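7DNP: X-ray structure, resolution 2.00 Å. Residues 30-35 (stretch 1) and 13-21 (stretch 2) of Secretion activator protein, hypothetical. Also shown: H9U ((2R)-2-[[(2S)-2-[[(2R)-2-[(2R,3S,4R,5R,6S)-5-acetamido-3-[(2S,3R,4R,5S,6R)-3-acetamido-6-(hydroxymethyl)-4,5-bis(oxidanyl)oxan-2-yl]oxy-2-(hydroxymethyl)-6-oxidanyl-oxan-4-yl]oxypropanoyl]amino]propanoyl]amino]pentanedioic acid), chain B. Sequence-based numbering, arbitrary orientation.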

# COMPACT_ATOMS: atom_id res chain seq x y z
N ALA A 30 7.86 -13.52 -9.05
CA ALA A 30 9.08 -12.91 -8.53
C ALA A 30 8.93 -11.39 -8.41
O ALA A 30 8.24 -10.74 -9.19
CB ALA A 30 10.27 -13.24 -9.43
N THR A 31 9.61 -10.84 -7.40
CA THR A 31 9.58 -9.41 -7.11
C THR A 31 10.99 -8.89 -6.91
O THR A 31 11.90 -9.63 -6.52
CB THR A 31 8.75 -9.10 -5.86
OG1 THR A 31 9.37 -9.69 -4.72
CG2 THR A 31 7.33 -9.63 -5.99
N ASN A 32 11.16 -7.60 -7.17
CA ASN A 32 12.39 -6.88 -6.84
C ASN A 32 12.00 -5.60 -6.12
O ASN A 32 11.27 -4.77 -6.66
CB ASN A 32 13.21 -6.56 -8.09
CG ASN A 32 14.65 -6.22 -7.77
OD1 ASN A 32 14.99 -5.92 -6.62
ND2 ASN A 32 15.52 -6.26 -8.78
N MET A 33 12.49 -5.44 -4.88
CA MET A 33 12.11 -4.33 -4.02
C MET A 33 10.59 -4.24 -3.88
O MET A 33 10.02 -3.16 -3.76
CB MET A 33 12.69 -3.01 -4.53
CG MET A 33 14.20 -3.04 -4.68
SD MET A 33 14.82 -1.76 -5.77
CE MET A 33 14.39 -2.44 -7.37
N GLY A 34 9.93 -5.40 -3.91
CA GLY A 34 8.49 -5.48 -3.78
C GLY A 34 7.72 -5.34 -5.08
O GLY A 34 6.50 -5.56 -5.08
N ILE A 35 8.38 -4.99 -6.18
CA ILE A 35 7.71 -4.77 -7.46
C ILE A 35 7.53 -6.10 -8.17
O ILE A 35 8.51 -6.81 -8.42
CB ILE A 35 8.51 -3.78 -8.32
CG1 ILE A 35 8.73 -2.47 -7.57
CG2 ILE A 35 7.79 -3.53 -9.64
CD1 ILE A 35 7.48 -1.64 -7.41
C22 H9U B . 2.54 -8.06 -3.59
C24 H9U B . 2.79 -10.02 -2.13
C26 H9U B . 3.98 -7.64 -3.22
C28 H9U B . 4.26 -9.65 -1.88
C23 H9U B . 2.32 -9.52 -3.45
C25 H9U B . 1.13 -6.91 -5.10
C27 H9U B . 1.33 -5.79 -6.15
C29 H9U B . 0.06 -5.09 -6.42
C30 H9U B . -1.03 -6.01 -6.77
C31 H9U B . -1.23 -7.03 -5.65
C32 H9U B . 0.39 -10.99 -4.00
C33 H9U B . 4.06 -6.16 -3.08
C34 H9U B . -2.37 -7.95 -5.94
C35 H9U B . 2.00 -12.06 -0.86
C36 H9U B . -0.88 -11.24 -3.20
C37 H9U B . 3.52 -4.36 -6.29
C38 H9U B . 0.11 -11.01 -5.49
C39 H9U B . -2.57 -10.39 -1.52
C40 H9U B . 1.87 -13.58 -0.71
C41 H9U B . 4.40 -3.32 -5.59
C42 H9U B . -3.72 -9.96 -2.41
C43 H9U B . -5.41 -10.58 -4.21
C44 H9U B . -2.54 -9.52 -0.28
C45 H9U B . -4.85 -10.27 -5.59
C46 H9U B . -6.38 -11.75 -4.35
C47 H9U B . -7.79 -11.27 -4.66
C48 H9U B . -8.77 -12.44 -4.75
N18 H9U B . 2.68 -11.50 -2.01
N19 H9U B . 2.31 -4.79 -5.61
N20 H9U B . -1.35 -10.19 -2.29
N21 H9U B . -4.32 -10.94 -3.33
O01 H9U B . 2.27 -7.68 -4.96
O02 H9U B . 4.46 -8.21 -1.95
O03 H9U B . 0.01 -7.80 -5.46
O04 H9U B . 0.86 -9.72 -3.58
O05 H9U B . 5.05 -10.25 -2.83
O06 H9U B . 0.24 -4.10 -7.51
O07 H9U B . -2.26 -5.27 -6.95
O08 H9U B . 5.36 -5.87 -2.62
O09 H9U B . -2.11 -8.65 -7.13
O10 H9U B . 1.53 -11.35 -0.04
O11 H9U B . -1.48 -12.25 -3.31
O12 H9U B . 3.84 -4.78 -7.35
O13 H9U B . -4.11 -8.83 -2.37
O14 H9U B . -5.39 -9.38 -6.30
O15 H9U B . -3.86 -10.91 -6.02
O16 H9U B . -8.36 -13.61 -4.54
O17 H9U B . -9.98 -12.22 -5.02
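Stretch 2, residues 13-21: VFSDEGGYV

How does the backbone of stretch 2 run past stretch 1? It arrives as the end of a helix, residues 13-17, which Gly-18 leaves with a positive phi of 71°, a value that favours glycine. After Gly-19 the chain extends into a short strand, Tyr-20 and Val-21, antiparallel to Thr-31 and Asn-32. Thr-31 therefore faces Val-21, with 5.4 Å between their CA atoms, and Asn-32 faces Tyr-20; farther along, the CA atoms of Met-33 and Gly-19 lie 5.0 Å apart. Stretch 1 then folds back through a type I' turn from Asn-32 to Ile-35, which brings Met-33 and Gly-34 to the helix end.

Which hydrogen bonds hold the two backbones together? Thr-31 and Val-21 form a reciprocal pair: Val-21 N donates to Thr-31 O at 2.8 Å, and Thr-31 N donates to Val-21 O at 2.9 Å, both nearly straight. Beyond the non-hydrogen-bonded pair of Asn-32 and Tyr-20, Met-33 N donates to Gly-19 O at 3.1 Å and so carries the ladder into the turn. CA-H...O contacts accompany these bonds: Tyr-20 CA to Thr-31 O at 3.3 Å between the strands, and Met-33 CA to Gly-18 O at 3.3 Å beyond them.

Where do side chains meet? Asn-32 and Tyr-20 share one face of the small sheet, Thr-31 and Val-21 the other. The Tyr-20 side chain reaches Ala-30, whose CB lies 3.7 Å from Tyr-20 CE1 and 3.4 Å from Tyr-20 OH, while Asn-32 CB sits at the edge of the tyrosine ring. On the other face, Thr-31 OG1 is 4.0 Å from Val-21 CB. Near the helix, Met-33 CB meets the edge of the Phe-14 ring, 3.8 Å from Phe-14 CE1, and Met-33 SD stands obliquely 5.1 Å from the centroid of the Phe-14 ring. The CA-to-CB bond of Glu-17 points toward stretch 1, and Glu-17 OE1 lies 3.3 Å from Gly-34 CA. A CB on Gly-34 would fall 3.1 Å from Glu-17 CG and jam against the preceding carbonyl, so the turn fits here with glycine.

What do water and ligand add? Water 1 bridges the stretches: it donates to Gly-19 O at 3.0 Å, accepts from Gly-34 N at 3.1 Å, and is hydrogen-bonded to Thr-31 OG1 at 2.5 Å. The turn also meets the ligand, for H9U O08 donates to Gly-34 O at 2.7 Å.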

# COMPACT_ATOMS: atom_id res chain seq x y z
N VAL A 13 9.83 0.90 3.41
CA VAL A 13 9.38 -0.08 2.42
C VAL A 13 10.58 -0.80 1.81
O VAL A 13 10.64 -2.03 1.79
CB VAL A 13 8.51 0.59 1.34
CG1 VAL A 13 8.21 -0.39 0.22
CG2 VAL A 13 7.23 1.13 1.95
N PHE A 14 11.56 -0.04 1.31
CA PHE A 14 12.72 -0.65 0.68
C PHE A 14 13.51 -1.51 1.66
O PHE A 14 14.02 -2.57 1.30
CB PHE A 14 13.62 0.43 0.06
CG PHE A 14 13.10 0.98 -1.24
CD1 PHE A 14 13.06 0.19 -2.37
CD2 PHE A 14 12.65 2.29 -1.33
CE1 PHE A 14 12.59 0.68 -3.57
CE2 PHE A 14 12.18 2.79 -2.53
CZ PHE A 14 12.14 1.99 -3.65
N SER A 15 13.61 -1.06 2.92
CA SER A 15 14.26 -1.86 3.95
C SER A 15 13.53 -3.18 4.16
O SER A 15 14.16 -4.24 4.24
CB SER A 15 14.33 -1.07 5.26
OG SER A 15 15.28 -0.03 5.18
N ASP A 16 12.20 -3.13 4.26
CA ASP A 16 11.42 -4.32 4.58
C ASP A 16 11.31 -5.30 3.41
O ASP A 16 10.90 -6.44 3.62
CB ASP A 16 10.01 -3.93 5.04
CG ASP A 16 10.01 -3.16 6.35
OD1 ASP A 16 11.11 -2.96 6.93
OD2 ASP A 16 8.92 -2.75 6.81
N GLU A 17 11.67 -4.88 2.20
CA GLU A 17 11.49 -5.68 0.99
C GLU A 17 12.74 -6.42 0.56
O GLU A 17 12.65 -7.55 0.06
CB GLU A 17 11.02 -4.79 -0.17
CG GLU A 17 9.56 -4.43 -0.12
CD GLU A 17 8.68 -5.64 0.06
OE1 GLU A 17 8.85 -6.62 -0.70
OE2 GLU A 17 7.81 -5.62 0.96
N GLY A 18 13.91 -5.82 0.72
CA GLY A 18 15.11 -6.42 0.17
C GLY A 18 15.13 -6.32 -1.35
O GLY A 18 14.39 -5.55 -1.97
N GLY A 19 15.99 -7.13 -1.95
CA GLY A 19 16.19 -7.07 -3.39
C GLY A 19 15.30 -8.00 -4.18
O GLY A 19 14.07 -7.97 -4.05
N TYR A 20 15.91 -8.83 -5.02
CA TYR A 20 15.17 -9.79 -5.83
C TYR A 20 14.78 -10.99 -4.98
O TYR A 20 15.63 -11.59 -4.31
CB TYR A 20 16.01 -10.23 -7.03
CG TYR A 20 15.31 -11.17 -7.99
CD1 TYR A 20 14.26 -10.73 -8.79
CD2 TYR A 20 15.71 -12.49 -8.11
CE1 TYR A 20 13.62 -11.58 -9.67
CE2 TYR A 20 15.08 -13.36 -9.00
CZ TYR A 20 14.04 -12.90 -9.77
OH TYR A 20 13.40 -13.75 -10.66
N VAL A 21 13.49 -11.32 -4.99
CA VAL A 21 12.96 -12.47 -4.27
C VAL A 21 12.09 -13.24 -5.25
O VAL A 21 11.14 -12.69 -5.82
CB VAL A 21 12.14 -12.06 -3.03
CG1 VAL A 21 11.74 -13.30 -2.24
CG2 VAL A 21 12.94 -11.10 -2.16
O HOH W 1 11.15 -8.20 -3.69